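Local coordinates for protein tyrosyl-DNA phosphodiesterase 2 (Danio rerio, PDB 4F1H) that belongs to the endonuclease/exonuclease/phosphatase family, has a DNase I-like fold, and binds DNA and a magnesium ion, at residues L135-E140 against I208-S212; R156-V160 against R204-I208. All blocks are in the same frame, centred on the assembly; numbering follows the deposited sequence.

How the interactions relate
Going from the N terminus, the chain passes through helix 124-140, whose last turns supply 135-140, then strand 145-150 and the short helix that holds 156-160, before strand 202-211 contributes both remaining segments. Interaction 2 closes a loop of 43 residues and lies nested inside interaction 1, whose loop spans 67; the two meet at Ile208, which belongs to both strand segments but touches neither helical one. Their centres are 15 Å apart. One strand is thus tied down near both ends: at its start interaction 2 holds it to the short helix whose N-cap arginine binds DNA phosphates, and at its finish interaction 1 anchors it to 135-140 of the long helix.

Interaction 1: residues L135-E140 against I208-S212; sequences LQKIKE and IFLRS
Ile138 lies over two residues of the strand at once, one branch on each. Its CD1 reaches the CB of Phe209 at 3.8 Å, the two side chains crossing at about a right angle, while its CG2 sits 3.9 Å from the CB of Arg211. The first torsion makes this possible: CG1 stands beside the backbone N (chi1 -65°) and carries CD1 to the aromatic, whereas CG2, anti to that N, faces the arginine. A beta-branched residue suits the place because both arms find a partner. One turn earlier, Leu135 adds its CD2 to the ring atom CD2 of Phe209 at 4.2 Å, so the phenylalanine, large and apolar, meets two aliphatic side chains spaced along one helix flank.

Arg211 combines two roles. Its aliphatic part runs past Ile138, and a bend at chi3 (79°) turns the guanidinium toward the chain just after 135-140; NH2 comes 3.0 Å from Ile138 O. The same NH2 bonds to Ala141 O, NH1 to the carbonyls of Pro142 and Ala145, and NE to Ser212 O at 2.9 Å. A group with several N-H donors suits a place where these four carbonyls converge.

Segments 135-140 and 208-211 run in roughly the same direction, their axes 25° apart and 9.4 Å at closest approach. Strand 202-211 is flanked by 145-150 and 170-172, whose Val147, Phe149 and Val170 also touch Ile138; helix 124-140 lies on this face of the sheet, roughly along the strand, while Ile208 and Leu210 turn to strand 243-249 of the second sheet.

Interaction 2: residues R156-V160 against R204-I208; sequences RDAEV and RFDRI. With nucleotides of chain A.
The guanidinium of Arg156 works on two fronts, its face against an aromatic ring and its edge against DNA. CE1 of Phe205 lies 3.4 Å from the guanidinium plane, over its centre, but the planes are 53° apart, so this is no parallel stack. From the edge, Arg156 NH2 bonds at 2.8 Å to OP1 of both DG2 and DC3 of chain A, and NE adds a second bond to that oxygen of DC3. Arginine suits the site because one flat cation can bridge successive phosphates.

Arg207, extended from CG to NE, holds Asp157: its NH2 forms a salt bridge to Asp157 OD1 at 3.1 Å. NE and NH2 together also grip Arg204 O, in the guanidinium plane, which fixes its rotation. Water 1 links Asp157 OD1 to Arg204 NE, while Arg204 NH1 pairs with Asp172. One turn further along the same side of the helix, Val160 CG2 packs 3.7 Å from Arg207 NH1.

Arg156 is the N-cap residue, and its backbone N bonds to Glu159 OE1. The N-cap arginine and Phe205 thus line a phosphate-binding part of the DNA site in this DNase I-like fold, with magnesium about 8 Å from the Phe205 side chain.

Interaction 1: residues L135-E140 against I208-S212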
loop_
_atom_site.group_PDB
_atom_site.type_symbol
_atom_site.label_atom_id
_atom_site.label_comp_id
_atom_site.label_asym_id
_atom_site.label_seq_id
_atom_site.Cartn_x
_atom_site.Cartn_y
_atom_site.Cartn_z
ATOM N N LEU B 135 -9.465 -7.365 5.544
ATOM C CA LEU B 135 -10.231 -6.614 4.554
ATOM C C LEU B 135 -11.291 -7.506 3.905
ATOM O O LEU B 135 -12.403 -7.034 3.604
ATOM C CB LEU B 135 -9.313 -5.939 3.516
ATOM C CG LEU B 135 -8.288 -4.949 4.081
ATOM C CD1 LEU B 135 -7.330 -4.539 2.949
ATOM C CD2 LEU B 135 -8.982 -3.708 4.697
ATOM N N GLN B 136 -10.973 -8.789 3.728
ATOM C CA GLN B 136 -11.958 -9.727 3.186
ATOM C C GLN B 136 -13.146 -9.883 4.128
ATOM O O GLN B 136 -14.294 -9.914 3.675
ATOM C CB GLN B 136 -11.342 -11.093 2.869
ATOM C CG GLN B 136 -12.332 -12.015 2.135
ATOM C CD GLN B 136 -12.799 -11.449 0.789
ATOM O OE1 GLN B 136 -12.104 -10.643 0.159
ATOM N NE2 GLN B 136 -13.986 -11.867 0.351
ATOM N N LYS B 137 -12.886 -9.921 5.444
ATOM C CA LYS B 137 -13.978 -10.058 6.399
ATOM C C LYS B 137 -14.818 -8.782 6.461
ATOM O O LYS B 137 -16.037 -8.853 6.648
ATOM C CB LYS B 137 -13.459 -10.409 7.794
ATOM C CG LYS B 137 -12.785 -11.760 7.870
ATOM C CD LYS B 137 -13.782 -12.899 7.687
ATOM C CE LYS B 137 -13.027 -14.225 7.577
ATOM N NZ LYS B 137 -13.902 -15.412 7.346
ATOM N N ILE B 138 -14.195 -7.617 6.299
ATOM C CA ILE B 138 -14.960 -6.365 6.260
ATOM C C ILE B 138 -15.866 -6.359 5.021
ATOM O O ILE B 138 -17.054 -6.024 5.125
ATOM C CB ILE B 138 -14.041 -5.127 6.201
ATOM C CG1 ILE B 138 -13.230 -5.019 7.486
ATOM C CG2 ILE B 138 -14.837 -3.825 5.937
ATOM C CD1 ILE B 138 -12.198 -3.821 7.447
ATOM N N LYS B 139 -15.311 -6.716 3.859
ATOM C CA LYS B 139 -16.115 -6.818 2.628
ATOM C C LYS B 139 -17.316 -7.752 2.754
ATOM O O LYS B 139 -18.422 -7.428 2.283
ATOM C CB LYS B 139 -15.254 -7.328 1.481
ATOM C CG LYS B 139 -14.224 -6.360 0.962
ATOM C CD LYS B 139 -13.591 -6.912 -0.313
ATOM C CE LYS B 139 -14.636 -7.289 -1.365
ATOM N NZ LYS B 139 -13.997 -7.837 -2.601
ATOM N N GLU B 140 -17.109 -8.904 3.387
ATOM C CA GLU B 140 -18.137 -9.957 3.439
ATOM C C GLU B 140 -19.081 -9.862 4.611
ATOM O O GLU B 140 -19.978 -10.688 4.762
ATOM C CB GLU B 140 -17.469 -11.329 3.526
ATOM C CG GLU B 140 -16.601 -11.685 2.325
ATOM C CD GLU B 140 -15.890 -13.019 2.536
ATOM O OE1 GLU B 140 -15.937 -13.549 3.676
ATOM O OE2 GLU B 140 -15.287 -13.536 1.566
ATOM N N ILE B 208 -8.364 2.818 11.976
ATOM C CA ILE B 208 -9.781 2.426 12.016
ATOM C C ILE B 208 -10.282 2.336 10.589
ATOM O O ILE B 208 -10.104 3.300 9.797
ATOM C CB ILE B 208 -10.632 3.496 12.720
ATOM C CG1 ILE B 208 -10.056 3.790 14.110
ATOM C CG2 ILE B 208 -12.091 3.085 12.783
ATOM C CD1 ILE B 208 -10.683 5.043 14.758
ATOM N N PHE B 209 -10.917 1.208 10.256
ATOM C CA PHE B 209 -11.542 0.986 8.924
ATOM C C PHE B 209 -13.050 0.952 9.112
ATOM O O PHE B 209 -13.553 0.347 10.069
ATOM C CB PHE B 209 -11.035 -0.321 8.286
ATOM C CG PHE B 209 -9.531 -0.357 8.063
ATOM C CD1 PHE B 209 -8.824 0.794 7.706
ATOM C CD2 PHE B 209 -8.829 -1.548 8.252
ATOM C CE1 PHE B 209 -7.437 0.752 7.519
ATOM C CE2 PHE B 209 -7.451 -1.609 8.049
ATOM C CZ PHE B 209 -6.751 -0.446 7.703
ATOM N N LEU B 210 -13.776 1.616 8.217
ATOM C CA LEU B 210 -15.223 1.772 8.340
ATOM C C LEU B 210 -15.909 1.345 7.060
ATOM O O LEU B 210 -15.467 1.704 5.969
ATOM C CB LEU B 210 -15.555 3.241 8.660
ATOM C CG LEU B 210 -17.036 3.625 8.571
ATOM C CD1 LEU B 210 -17.843 2.937 9.709
ATOM C CD2 LEU B 210 -17.216 5.154 8.637
ATOM N N ARG B 211 -16.973 0.552 7.184
ATOM C CA ARG B 211 -17.843 0.239 6.040
ATOM C C ARG B 211 -19.300 0.469 6.452
ATOM O O ARG B 211 -19.711 0.110 7.570
ATOM C CB ARG B 211 -17.654 -1.215 5.589
ATOM C CG ARG B 211 -18.340 -1.502 4.237
ATOM C CD ARG B 211 -18.728 -2.967 4.154
ATOM N NE ARG B 211 -19.950 -3.198 4.908
ATOM C CZ ARG B 211 -20.532 -4.383 5.049
ATOM N NH1 ARG B 211 -21.656 -4.478 5.733
ATOM N NH2 ARG B 211 -19.983 -5.464 4.519
ATOM N N SER B 212 -20.089 1.123 5.586
ATOM C CA SER B 212 -21.504 1.308 5.908
ATOM C C SER B 212 -22.304 0.033 5.704
ATOM O O SER B 212 -21.824 -0.944 5.126
ATOM C CB SER B 212 -22.126 2.414 5.046
ATOM O OG SER B 212 -21.399 3.616 5.166
#

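Interaction 2: residues R156-V160 against R204-I208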
loop_
_atom_site.group_PDB
_atom_site.type_symbol
_atom_site.label_atom_id
_atom_site.label_comp_id
_atom_site.label_asym_id
_atom_site.label_seq_id
_atom_site.Cartn_x
_atom_site.Cartn_y
_atom_site.Cartn_z
ATOM N N ARG B 156 2.437 0.166 7.481
ATOM C CA ARG B 156 3.069 1.302 6.792
ATOM C C ARG B 156 2.176 1.596 5.576
ATOM O O ARG B 156 1.547 0.664 5.047
ATOM C CB ARG B 156 4.439 0.833 6.323
ATOM C CG ARG B 156 5.505 0.853 7.385
ATOM C CD ARG B 156 5.326 -0.213 8.461
ATOM N NE ARG B 156 6.412 -0.094 9.424
ATOM C CZ ARG B 156 6.566 -0.834 10.515
ATOM N NH1 ARG B 156 5.672 -1.789 10.879
ATOM N NH2 ARG B 156 7.642 -0.599 11.255
ATOM N N ASP B 157 2.088 2.862 5.142
ATOM C CA ASP B 157 1.202 3.226 4.019
ATOM C C ASP B 157 1.398 2.348 2.796
ATOM O O ASP B 157 0.418 1.984 2.118
ATOM C CB ASP B 157 1.406 4.671 3.550
ATOM C CG ASP B 157 0.998 5.691 4.574
ATOM O OD1 ASP B 157 0.363 5.333 5.591
ATOM O OD2 ASP B 157 1.315 6.875 4.345
ATOM N N ALA B 158 2.657 2.051 2.466
ATOM C CA ALA B 158 2.869 1.232 1.281
ATOM C C ALA B 158 2.336 -0.193 1.395
ATOM O O ALA B 158 1.987 -0.825 0.391
ATOM C CB ALA B 158 4.318 1.225 0.921
ATOM N N GLU B 159 2.256 -0.717 2.615
ATOM C CA GLU B 159 1.762 -2.082 2.773
ATOM C C GLU B 159 0.306 -2.189 2.366
ATOM O O GLU B 159 -0.125 -3.221 1.831
ATOM C CB GLU B 159 1.971 -2.562 4.216
ATOM C CG GLU B 159 3.436 -2.718 4.530
ATOM C CD GLU B 159 3.779 -3.004 5.994
ATOM O OE1 GLU B 159 2.905 -2.884 6.893
ATOM O OE2 GLU B 159 4.965 -3.337 6.252
ATOM N N VAL B 160 -0.457 -1.119 2.616
ATOM C CA VAL B 160 -1.839 -1.057 2.189
ATOM C C VAL B 160 -1.924 -0.912 0.653
ATOM O O VAL B 160 -2.667 -1.651 0.002
ATOM C CB VAL B 160 -2.568 0.105 2.877
ATOM C CG1 VAL B 160 -4.008 0.139 2.443
ATOM C CG2 VAL B 160 -2.467 -0.101 4.399
ATOM N N ARG B 204 2.080 5.550 11.962
ATOM C CA ARG B 204 0.623 5.531 12.111
ATOM C C ARG B 204 0.176 4.063 12.136
ATOM O O ARG B 204 -0.364 3.546 11.173
ATOM C CB ARG B 204 -0.067 6.310 10.983
ATOM C CG ARG B 204 -1.594 6.503 11.232
ATOM C CD ARG B 204 -2.219 7.481 10.242
ATOM N NE ARG B 204 -2.366 6.910 8.889
ATOM C CZ ARG B 204 -3.420 6.218 8.459
ATOM N NH1 ARG B 204 -4.438 5.930 9.280
ATOM N NH2 ARG B 204 -3.455 5.791 7.212
ATOM N N PHE B 205 0.422 3.404 13.261
ATOM C CA PHE B 205 0.176 1.952 13.391
ATOM C C PHE B 205 -1.285 1.667 13.729
ATOM O O PHE B 205 -1.829 0.625 13.344
ATOM C CB PHE B 205 1.067 1.375 14.518
ATOM C CG PHE B 205 2.531 1.227 14.145
ATOM C CD1 PHE B 205 2.938 1.147 12.801
ATOM C CD2 PHE B 205 3.490 1.140 15.152
ATOM C CE1 PHE B 205 4.317 0.991 12.493
ATOM C CE2 PHE B 205 4.833 0.997 14.847
ATOM C CZ PHE B 205 5.238 0.906 13.502
ATOM N N ASP B 206 -1.914 2.590 14.463
ATOM C CA ASP B 206 -3.259 2.364 14.940
ATOM C C ASP B 206 -4.201 3.001 13.957
ATOM O O ASP B 206 -4.083 4.205 13.666
ATOM C CB ASP B 206 -3.350 2.982 16.330
ATOM C CG ASP B 206 -2.356 2.315 17.271
ATOM O OD1 ASP B 206 -2.662 1.183 17.751
ATOM O OD2 ASP B 206 -1.228 2.834 17.465
ATOM N N ARG B 207 -5.120 2.190 13.425
ATOM C CA ARG B 207 -6.002 2.627 12.347
ATOM C C ARG B 207 -7.395 2.090 12.527
ATOM O O ARG B 207 -7.589 1.047 13.159
ATOM C CB ARG B 207 -5.482 2.183 10.958
ATOM C CG ARG B 207 -4.013 2.572 10.679
ATOM C CD ARG B 207 -3.610 2.274 9.227
ATOM N NE ARG B 207 -2.237 2.732 9.058
ATOM C CZ ARG B 207 -1.635 2.986 7.891
ATOM N NH1 ARG B 207 -2.267 2.793 6.733
ATOM N NH2 ARG B 207 -0.379 3.438 7.900
ATOM N N ILE B 208 -8.364 2.818 11.976
ATOM C CA ILE B 208 -9.781 2.426 12.016
ATOM C C ILE B 208 -10.282 2.336 10.589
ATOM O O ILE B 208 -10.104 3.300 9.797
ATOM C CB ILE B 208 -10.632 3.496 12.720
ATOM C CG1 ILE B 208 -10.056 3.790 14.110
ATOM C CG2 ILE B 208 -12.091 3.085 12.783
ATOM C CD1 ILE B 208 -10.683 5.043 14.758
ATOM P P DG A 2 9.250 -1.748 14.631
ATOM O OP1 DG A 2 8.000 -1.523 13.856
ATOM O OP2 DG A 2 10.148 -2.921 14.315
ATOM O "O5'" DG A 2 10.241 -0.500 14.490
ATOM C "C5'" DG A 2 9.729 0.778 14.852
ATOM C "C4'" DG A 2 10.436 1.787 13.969
ATOM O "O4'" DG A 2 11.803 1.948 14.455
ATOM C "C3'" DG A 2 10.529 1.459 12.486
ATOM O "O3'" DG A 2 10.109 2.667 11.843
ATOM C "C2'" DG A 2 12.023 1.202 12.264
ATOM C "C1'" DG A 2 12.637 2.107 13.327
ATOM N N9 DG A 2 13.969 1.726 13.780
ATOM C C8 DG A 2 14.378 0.526 14.370
ATOM N N7 DG A 2 15.672 0.523 14.679
ATOM C C5 DG A 2 16.116 1.802 14.253
ATOM C C6 DG A 2 17.409 2.401 14.293
ATOM O O6 DG A 2 18.441 1.910 14.748
ATOM N N1 DG A 2 17.433 3.695 13.769
ATOM C C2 DG A 2 16.314 4.341 13.274
ATOM N N2 DG A 2 16.483 5.588 12.796
ATOM N N3 DG A 2 15.106 3.784 13.201
ATOM C C4 DG A 2 15.078 2.536 13.730
ATOM P P DC A 3 9.721 2.699 10.280
ATOM O OP1 DC A 3 8.791 1.599 9.995
ATOM O OP2 DC A 3 10.983 2.836 9.473
ATOM O "O5'" DC A 3 8.947 4.083 10.185
ATOM C "C5'" DC A 3 9.609 5.235 10.767
ATOM C "C4'" DC A 3 8.709 6.416 10.519
ATOM O "O4'" DC A 3 9.229 7.612 11.210
ATOM C "C3'" DC A 3 8.514 6.775 9.052
ATOM O "O3'" DC A 3 7.111 6.959 8.873
ATOM C "C2'" DC A 3 9.336 8.071 8.907
ATOM C "C1'" DC A 3 9.159 8.697 10.288
ATOM N N1 DC A 3 10.265 9.580 10.737
ATOM C C2 DC A 3 9.926 10.847 11.236
ATOM O O2 DC A 3 8.737 11.205 11.247
ATOM N N3 DC A 3 10.938 11.652 11.673
ATOM C C4 DC A 3 12.204 11.211 11.619
ATOM N N4 DC A 3 13.160 12.045 12.060
ATOM C C5 DC A 3 12.561 9.914 11.115
ATOM C C6 DC A 3 11.556 9.129 10.694
HETATM O O HOH W 1 -0.030 7.434 7.180
HETATM O O HOH W 2 -2.348 3.976 3.851
#